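Local coordinates for iron-regulated outer membrane protein (Neisseria meningitidis, PDB 4B7O), which probably imports iron across the meningococcal outer membrane as a member of the TonB-dependent receptor family, at residues Glu91-Asp96 / Ala638-Leu643; Gly591-Ala596 / Gly608-Lys613. All coordinates share one frame; numbering follows the deposited sequence.

Contact 1 of 2, residues Glu91-Asp96 / Ala638-Leu643; sequences EEPSID and AWTASL. Unlike the reference sequence in segment 638-643: A638 (reference Thr).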
ATOM      1  N   GLU A  91      -3.556  12.000  -8.783  1.00 33.64           N
ATOM      2  CA  GLU A  91      -4.869  12.489  -9.103  1.00 34.98           C
ATOM      3  C   GLU A  91      -5.981  11.780  -8.332  1.00 34.05           C
ATOM      4  O   GLU A  91      -7.131  12.153  -8.437  1.00 34.11           O
ATOM      5  CB  GLU A  91      -5.106  12.302 -10.584  1.00 36.21           C
ATOM      6  CG  GLU A  91      -5.591  13.580 -11.185  1.00 49.88           C
ATOM      7  CD  GLU A  91      -5.899  13.471 -12.669  1.00 58.23           C
ATOM      8  OE1 GLU A  91      -5.190  12.686 -13.381  1.00 55.44           O
ATOM      9  OE2 GLU A  91      -6.851  14.196 -13.089  1.00 51.78           O
ATOM     10  N   GLU A  92      -5.651  10.731  -7.605  1.00 33.15           N
ATOM     11  CA  GLU A  92      -6.624  10.088  -6.740  1.00 39.29           C
ATOM     12  C   GLU A  92      -6.681  10.731  -5.350  1.00 37.89           C
ATOM     13  O   GLU A  92      -5.791  10.555  -4.547  1.00 42.07           O
ATOM     14  CB  GLU A  92      -6.356   8.602  -6.651  1.00 39.71           C
ATOM     15  CG  GLU A  92      -7.215   7.919  -5.589  1.00 59.42           C
ATOM     16  CD  GLU A  92      -8.746   8.136  -5.696  1.00 67.87           C
ATOM     17  OE1 GLU A  92      -9.272   7.746  -6.788  1.00 62.60           O
ATOM     18  OE2 GLU A  92      -9.399   8.658  -4.680  1.00 53.67           O
ATOM     19  N   PRO A  93      -7.751  11.473  -5.060  1.00 39.88           N
ATOM     20  CA  PRO A  93      -7.757  12.317  -3.861  1.00 34.46           C
ATOM     21  C   PRO A  93      -7.897  11.568  -2.529  1.00 36.82           C
ATOM     22  O   PRO A  93      -7.656  12.159  -1.482  1.00 39.28           O
ATOM     23  CB  PRO A  93      -8.972  13.265  -4.086  1.00 36.15           C
ATOM     24  CG  PRO A  93      -9.777  12.679  -5.235  1.00 33.15           C
ATOM     25  CD  PRO A  93      -9.022  11.534  -5.830  1.00 35.83           C
ATOM     26  N   SER A  94      -8.328  10.322  -2.493  1.00 31.35           N
ATOM     27  CA  SER A  94      -8.467   9.767  -1.144  1.00 33.35           C
ATOM     28  C   SER A  94      -7.173   8.954  -0.701  1.00 31.85           C
ATOM     29  O   SER A  94      -7.092   8.379   0.393  1.00 23.98           O
ATOM     30  CB  SER A  94      -9.763   8.961  -1.060  1.00 32.46           C
ATOM     31  OG  SER A  94      -9.648   7.860  -1.954  1.00 47.62           O
ATOM     32  N   ILE A  95      -6.184   8.952  -1.575  1.00 29.18           N
ATOM     33  CA  ILE A  95      -4.919   8.296  -1.288  1.00 36.41           C
ATOM     34  C   ILE A  95      -3.963   9.428  -1.097  1.00 33.64           C
ATOM     35  O   ILE A  95      -3.910  10.278  -1.923  1.00 39.66           O
ATOM     36  CB  ILE A  95      -4.445   7.451  -2.476  1.00 36.12           C
ATOM     37  CG1 ILE A  95      -5.537   6.513  -2.906  1.00 39.24           C
ATOM     38  CG2 ILE A  95      -3.258   6.561  -2.145  1.00 39.69           C
ATOM     39  CD1 ILE A  95      -5.167   5.759  -4.166  1.00 44.78           C
ATOM     40  N   ASP A  96      -3.246   9.467   0.010  1.00 38.98           N
ATOM     41  CA  ASP A  96      -2.272  10.509   0.244  1.00 37.55           C
ATOM     42  C   ASP A  96      -0.931   9.903   0.678  1.00 39.88           C
ATOM     43  O   ASP A  96      -0.869   8.906   1.393  1.00 38.53           O
ATOM     44  CB  ASP A  96      -2.808  11.510   1.267  1.00 43.84           C
ATOM     45  CG  ASP A  96      -1.912  12.742   1.431  1.00 51.59           C
ATOM     46  OD1 ASP A  96      -1.538  13.356   0.419  1.00 58.54           O
ATOM     47  OD2 ASP A  96      -1.576  13.108   2.577  1.00 53.64           O
ATOM     48  N   ALA A 638      -8.971  17.055  -0.061  1.00 28.91           N
ATOM     49  CA  ALA A 638      -8.075  16.995  -1.151  1.00 33.66           C
ATOM     50  C   ALA A 638      -8.818  17.148  -2.457  1.00 33.20           C
ATOM     51  O   ALA A 638      -9.804  16.465  -2.659  1.00 35.65           O
ATOM     52  CB  ALA A 638      -7.278  15.672  -1.098  1.00 33.11           C
ATOM     53  N   TRP A 639      -8.319  18.027  -3.338  1.00 35.62           N
ATOM     54  CA  TRP A 639      -8.908  18.282  -4.645  1.00 33.32           C
ATOM     55  C   TRP A 639      -7.898  17.945  -5.668  1.00 34.78           C
ATOM     56  O   TRP A 639      -6.748  18.277  -5.501  1.00 33.88           O
ATOM     57  CB  TRP A 639      -9.231  19.754  -4.847  1.00 36.84           C
ATOM     58  CG  TRP A 639     -10.193  20.329  -3.834  1.00 37.87           C
ATOM     59  CD1 TRP A 639      -9.903  20.731  -2.559  1.00 36.24           C
ATOM     60  CD2 TRP A 639     -11.637  20.564  -3.989  1.00 36.69           C
ATOM     61  NE1 TRP A 639     -11.019  21.189  -1.926  1.00 43.01           N
ATOM     62  CE2 TRP A 639     -12.089  21.134  -2.731  1.00 39.10           C
ATOM     63  CE3 TRP A 639     -12.567  20.347  -5.012  1.00 37.15           C
ATOM     64  CZ2 TRP A 639     -13.421  21.479  -2.501  1.00 43.85           C
ATOM     65  CZ3 TRP A 639     -13.915  20.699  -4.784  1.00 39.89           C
ATOM     66  CH2 TRP A 639     -14.333  21.253  -3.560  1.00 46.24           C
ATOM     67  N   THR A 640      -8.324  17.326  -6.767  1.00 32.71           N
ATOM     68  CA  THR A 640      -7.430  17.000  -7.841  1.00 30.79           C
ATOM     69  C   THR A 640      -8.159  17.433  -9.076  1.00 33.46           C
ATOM     70  O   THR A 640      -9.386  17.499  -9.052  1.00 33.81           O
ATOM     71  CB  THR A 640      -7.070  15.479  -7.901  1.00 34.49           C
ATOM     72  OG1 THR A 640      -8.207  14.661  -7.633  1.00 36.43           O
ATOM     73  CG2 THR A 640      -6.099  15.111  -6.809  1.00 31.82           C
ATOM     74  N   ALA A 641      -7.439  17.743 -10.156  1.00 29.73           N
ATOM     75  CA  ALA A 641      -8.099  18.044 -11.430  1.00 31.41           C
ATOM     76  C   ALA A 641      -7.061  17.898 -12.498  1.00 35.97           C
ATOM     77  O   ALA A 641      -5.876  18.101 -12.236  1.00 40.02           O
ATOM     78  CB  ALA A 641      -8.632  19.476 -11.464  1.00 30.36           C
ATOM     79  N   SER A 642      -7.479  17.599 -13.724  1.00 35.12           N
ATOM     80  CA  SER A 642      -6.546  17.742 -14.819  1.00 33.82           C
ATOM     81  C   SER A 642      -7.267  18.105 -16.059  1.00 33.80           C
ATOM     82  O   SER A 642      -8.455  17.829 -16.209  1.00 33.05           O
ATOM     83  CB  SER A 642      -5.701  16.466 -15.084  1.00 36.35           C
ATOM     84  OG  SER A 642      -6.516  15.324 -15.217  1.00 36.39           O
ATOM     85  N   LEU A 643      -6.518  18.670 -16.990  1.00 35.39           N
ATOM     86  CA  LEU A 643      -7.066  18.989 -18.277  1.00 36.25           C
ATOM     87  C   LEU A 643      -6.035  18.605 -19.241  1.00 37.52           C
ATOM     88  O   LEU A 643      -4.889  18.973 -19.067  1.00 39.69           O
ATOM     89  CB  LEU A 643      -7.310  20.485 -18.337  1.00 39.38           C
ATOM     90  CG  LEU A 643      -7.928  21.002 -19.614  1.00 46.37           C
ATOM     91  CD1 LEU A 643      -9.241  20.235 -19.836  1.00 45.16           C
ATOM     92  CD2 LEU A 643      -8.178  22.504 -19.444  1.00 42.43           C
TER
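The side chain of E91 runs along strand 638-643 and reaches S642, while its backbone carbonyl is held by T640. From CB the chain leaves with an almost eclipsed first torsion (chi1 -130°) and then stays extended, a course that carries it past one threonine to the next hydroxyl on the same face of the strand. CG passes T640 CB at 4.1 Å. CD lies 3.2 Å from S642 OG, and OE2 ends on that hydroxyl, in a hydrogen bond from S642 OG whose modelled length, 2.4 Å, is too short to be taken at face value. The other oxygen, OE1, forms a salt bridge to R657 of strand 652-665.

This is a contact between plug and barrel, the two parts of a TonB-dependent transporter: a loop of the plug leans on the inner face of a wall strand. T640 OG1 donates to E91 O over 2.8 Å from above the carbonyl plane, 46° out of it. T640 OG1 also lies 3.5 Å from P93 CG, the proline ring and the threonine side chain crossing at about a right angle. Two residues back along the strand, on the same face, A638 CB packs against P93 CB at 4.2 Å. P93 belongs to a type I turn running from E92 to I95. Inside that turn E92 OE2 accepts from both S94 N and S94 OG, the hydroxyl coming from above the carboxylate plane, whereas E92 OE1 is salt-bridged to R68.

Contact 2 of 2, residues Gly591-Ala596 / Gly608-Lys613; sequences GYELGA and GVSHSK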
ATOM      1  N   GLY A 591     -16.975   9.942   5.719  1.00 30.42           N
ATOM      2  CA  GLY A 591     -16.493  10.889   4.701  1.00 30.48           C
ATOM      3  C   GLY A 591     -17.014  10.600   3.344  1.00 28.90           C
ATOM      4  O   GLY A 591     -17.925   9.759   3.184  1.00 27.99           O
ATOM      5  N   TYR A 592     -16.457  11.286   2.344  1.00 30.51           N
ATOM      6  CA  TYR A 592     -16.993  11.133   1.005  1.00 30.07           C
ATOM      7  C   TYR A 592     -15.929  11.391  -0.014  1.00 36.50           C
ATOM      8  O   TYR A 592     -14.866  11.957   0.313  1.00 33.99           O
ATOM      9  CB  TYR A 592     -18.152  12.159   0.797  1.00 31.31           C
ATOM     10  CG  TYR A 592     -17.688  13.579   0.956  1.00 29.22           C
ATOM     11  CD1 TYR A 592     -17.032  14.229  -0.106  1.00 30.02           C
ATOM     12  CD2 TYR A 592     -17.829  14.252   2.161  1.00 30.24           C
ATOM     13  CE1 TYR A 592     -16.561  15.521   0.003  1.00 27.16           C
ATOM     14  CE2 TYR A 592     -17.387  15.584   2.279  1.00 29.81           C
ATOM     15  CZ  TYR A 592     -16.740  16.179   1.192  1.00 31.56           C
ATOM     16  OH  TYR A 592     -16.274  17.443   1.301  1.00 35.38           O
ATOM     17  N   GLU A 593     -16.249  11.024  -1.252  1.00 34.84           N
ATOM     18  CA  GLU A 593     -15.419  11.335  -2.391  1.00 41.82           C
ATOM     19  C   GLU A 593     -16.319  11.458  -3.646  1.00 38.78           C
ATOM     20  O   GLU A 593     -17.307  10.755  -3.767  1.00 35.28           O
ATOM     21  CB  GLU A 593     -14.361  10.256  -2.600  1.00 41.78           C
ATOM     22  CG  GLU A 593     -14.886   8.883  -2.328  1.00 56.59           C
ATOM     23  CD  GLU A 593     -13.926   7.960  -1.568  1.00 68.08           C
ATOM     24  OE1 GLU A 593     -13.470   8.253  -0.423  1.00 64.44           O
ATOM     25  OE2 GLU A 593     -13.674   6.876  -2.118  1.00 78.37           O
ATOM     26  N   LEU A 594     -15.985  12.392  -4.524  1.00 33.78           N
ATOM     27  CA  LEU A 594     -16.704  12.598  -5.727  1.00 36.47           C
ATOM     28  C   LEU A 594     -15.657  12.688  -6.775  1.00 37.38           C
ATOM     29  O   LEU A 594     -14.579  13.224  -6.524  1.00 38.19           O
ATOM     30  CB  LEU A 594     -17.475  13.930  -5.699  1.00 35.06           C
ATOM     31  CG  LEU A 594     -18.604  14.046  -4.671  1.00 39.58           C
ATOM     32  CD1 LEU A 594     -18.810  15.439  -4.108  1.00 37.37           C
ATOM     33  CD2 LEU A 594     -19.928  13.561  -5.201  1.00 39.69           C
ATOM     34  N   GLY A 595     -15.989  12.209  -7.963  1.00 38.42           N
ATOM     35  CA  GLY A 595     -15.112  12.305  -9.110  1.00 38.58           C
ATOM     36  C   GLY A 595     -16.010  12.549 -10.292  1.00 42.92           C
ATOM     37  O   GLY A 595     -17.115  12.035 -10.320  1.00 45.95           O
ATOM     38  N   ALA A 596     -15.566  13.344 -11.257  1.00 39.28           N
ATOM     39  CA  ALA A 596     -16.331  13.574 -12.464  1.00 43.60           C
ATOM     40  C   ALA A 596     -15.329  13.685 -13.615  1.00 47.86           C
ATOM     41  O   ALA A 596     -14.160  13.999 -13.391  1.00 47.51           O
ATOM     42  CB  ALA A 596     -17.158  14.849 -12.319  1.00 39.11           C
ATOM     43  N   GLY A 608     -11.688  15.720  -8.805  1.00 34.31           N
ATOM     44  CA  GLY A 608     -11.989  14.858  -7.692  1.00 31.02           C
ATOM     45  C   GLY A 608     -11.864  15.606  -6.416  1.00 33.80           C
ATOM     46  O   GLY A 608     -11.188  16.617  -6.374  1.00 34.39           O
ATOM     47  N   VAL A 609     -12.487  15.069  -5.373  1.00 30.68           N
ATOM     48  CA  VAL A 609     -12.453  15.632  -4.071  1.00 29.59           C
ATOM     49  C   VAL A 609     -12.709  14.548  -3.043  1.00 33.20           C
ATOM     50  O   VAL A 609     -13.482  13.589  -3.258  1.00 35.89           O
ATOM     51  CB  VAL A 609     -13.461  16.818  -3.917  1.00 31.79           C
ATOM     52  CG1 VAL A 609     -14.883  16.431  -4.297  1.00 28.19           C
ATOM     53  CG2 VAL A 609     -13.431  17.400  -2.489  1.00 32.49           C
ATOM     54  N   SER A 610     -12.041  14.672  -1.911  1.00 33.37           N
ATOM     55  CA  SER A 610     -12.116  13.651  -0.917  1.00 32.35           C
ATOM     56  C   SER A 610     -11.874  14.261   0.417  1.00 34.12           C
ATOM     57  O   SER A 610     -11.096  15.208   0.537  1.00 35.91           O
ATOM     58  CB  SER A 610     -11.013  12.641  -1.170  1.00 34.96           C
ATOM     59  OG  SER A 610     -11.266  11.509  -0.390  1.00 47.13           O
ATOM     60  N   HIS A 611     -12.510  13.712   1.435  1.00 32.11           N
ATOM     61  CA  HIS A 611     -12.462  14.296   2.751  1.00 34.08           C
ATOM     62  C   HIS A 611     -12.934  13.197   3.649  1.00 38.51           C
ATOM     63  O   HIS A 611     -13.955  12.552   3.370  1.00 42.84           O
ATOM     64  CB  HIS A 611     -13.402  15.535   2.857  1.00 35.04           C
ATOM     65  CG  HIS A 611     -13.060  16.486   3.992  1.00 39.00           C
ATOM     66  ND1 HIS A 611     -11.922  16.363   4.747  1.00 36.52           N
ATOM     67  CD2 HIS A 611     -13.715  17.629   4.462  1.00 40.63           C
ATOM     68  CE1 HIS A 611     -11.878  17.343   5.662  1.00 35.78           C
ATOM     69  NE2 HIS A 611     -12.967  18.128   5.496  1.00 37.91           N
ATOM     70  N   SER A 612     -12.191  12.971   4.722  1.00 34.00           N
ATOM     71  CA  SER A 612     -12.467  11.918   5.640  1.00 34.48           C
ATOM     72  C   SER A 612     -12.157  12.416   7.060  1.00 35.47           C
ATOM     73  O   SER A 612     -11.649  13.521   7.222  1.00 33.60           O
ATOM     74  CB  SER A 612     -11.695  10.656   5.241  1.00 34.52           C
ATOM     75  OG  SER A 612     -10.303  10.795   5.433  1.00 40.25           O
ATOM     76  N   LYS A 613     -12.559  11.661   8.085  1.00 36.00           N
ATOM     77  CA  LYS A 613     -12.444  12.111   9.478  1.00 39.53           C
ATOM     78  C   LYS A 613     -12.081  10.979  10.447  1.00 40.24           C
ATOM     79  O   LYS A 613     -12.882  10.627  11.263  1.00 43.68           O
ATOM     80  CB  LYS A 613     -13.750  12.741   9.900  1.00 39.26           C
ATOM     81  CG  LYS A 613     -13.657  13.699  11.043  1.00 43.47           C
ATOM     82  CD  LYS A 613     -15.022  13.759  11.703  1.00 52.10           C
ATOM     83  CE  LYS A 613     -15.393  15.172  12.142  1.00 54.76           C
ATOM     84  NZ  LYS A 613     -14.893  15.355  13.523  1.00 56.02           N
TER
HETATM   85  O   HOH W   1     -12.902   9.927   1.667  1.00 43.86           O
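Y592, V609 and H611 have the most surface buried where these two antiparallel strands pair, and all three lie on one face of the sheet. The Y592 ring turns toward the neighbouring strand because CG sits between the backbone N and the carbonyl carbon (chi1 60°). H611 CB then lies over the ring, 4.2 Å from the centroid of Y592 and off-centre, in a CH-pi contact. The phenol oxygen reaches further along H611: Y592 OH is 3.8 Å from H611 CB and lies at the edge of the imidazole. At the edge of the tyrosine ring, V609 CG2 approaches Y592 CE1 to 4.4 Å. The other branch of the valine, CG1, packs alongside L594, 3.9 Å from L594 CB, and the two side chains point the same way.

Beneath these groups Y592 and H611 form a hydrogen-bonded pair. Y592 N donates to H611 O over 3.0 Å nearly in line with the C=O bond, and H611 N returns a bond to Y592 O. L594 and V609 make a second such pair. Between them, E593 and S610 form a non-hydrogen-bonded pair whose side chains project from the opposite face. Water 1 links the two there, 2.7 Å from E593 OE1 and 3.1 Å from S610 OG; Y592 O is a further acceptor within its reach, and the acceptors compete for its two protons. The other carboxylate oxygen, E593 OE2, is salt-bridged to K151 and R110, so this acid belongs to a network reaching into the plug. The pairing thus separates two chemistries in a hairpin of the barrel wall: aromatic and aliphatic contacts on one face, and on the other a hydrated acid whose negative charge is probably stabilised by two basic residues.

Overall arrangement
The centres of contacts 1 and 2 are about 9 Å apart, on the same side of the chain's centre. Contact 2 joins the hairpin strands 578-600 and 603-618; contact 1 sets the plug loop 91-96 against strand 638-647, the next in the chain and the neighbour of 603-618 in the barrel wall. Three consecutive antiparallel strands therefore carry both. Along the sequence, the plug segment comes first, then both segments of contact 2, and finally 638-643. S610 belongs to contact 2, yet it also packs against P93 and S94 of contact 1, so the plug loop touches the wall across two neighbouring strands, 603-618 and 638-647, rather than one.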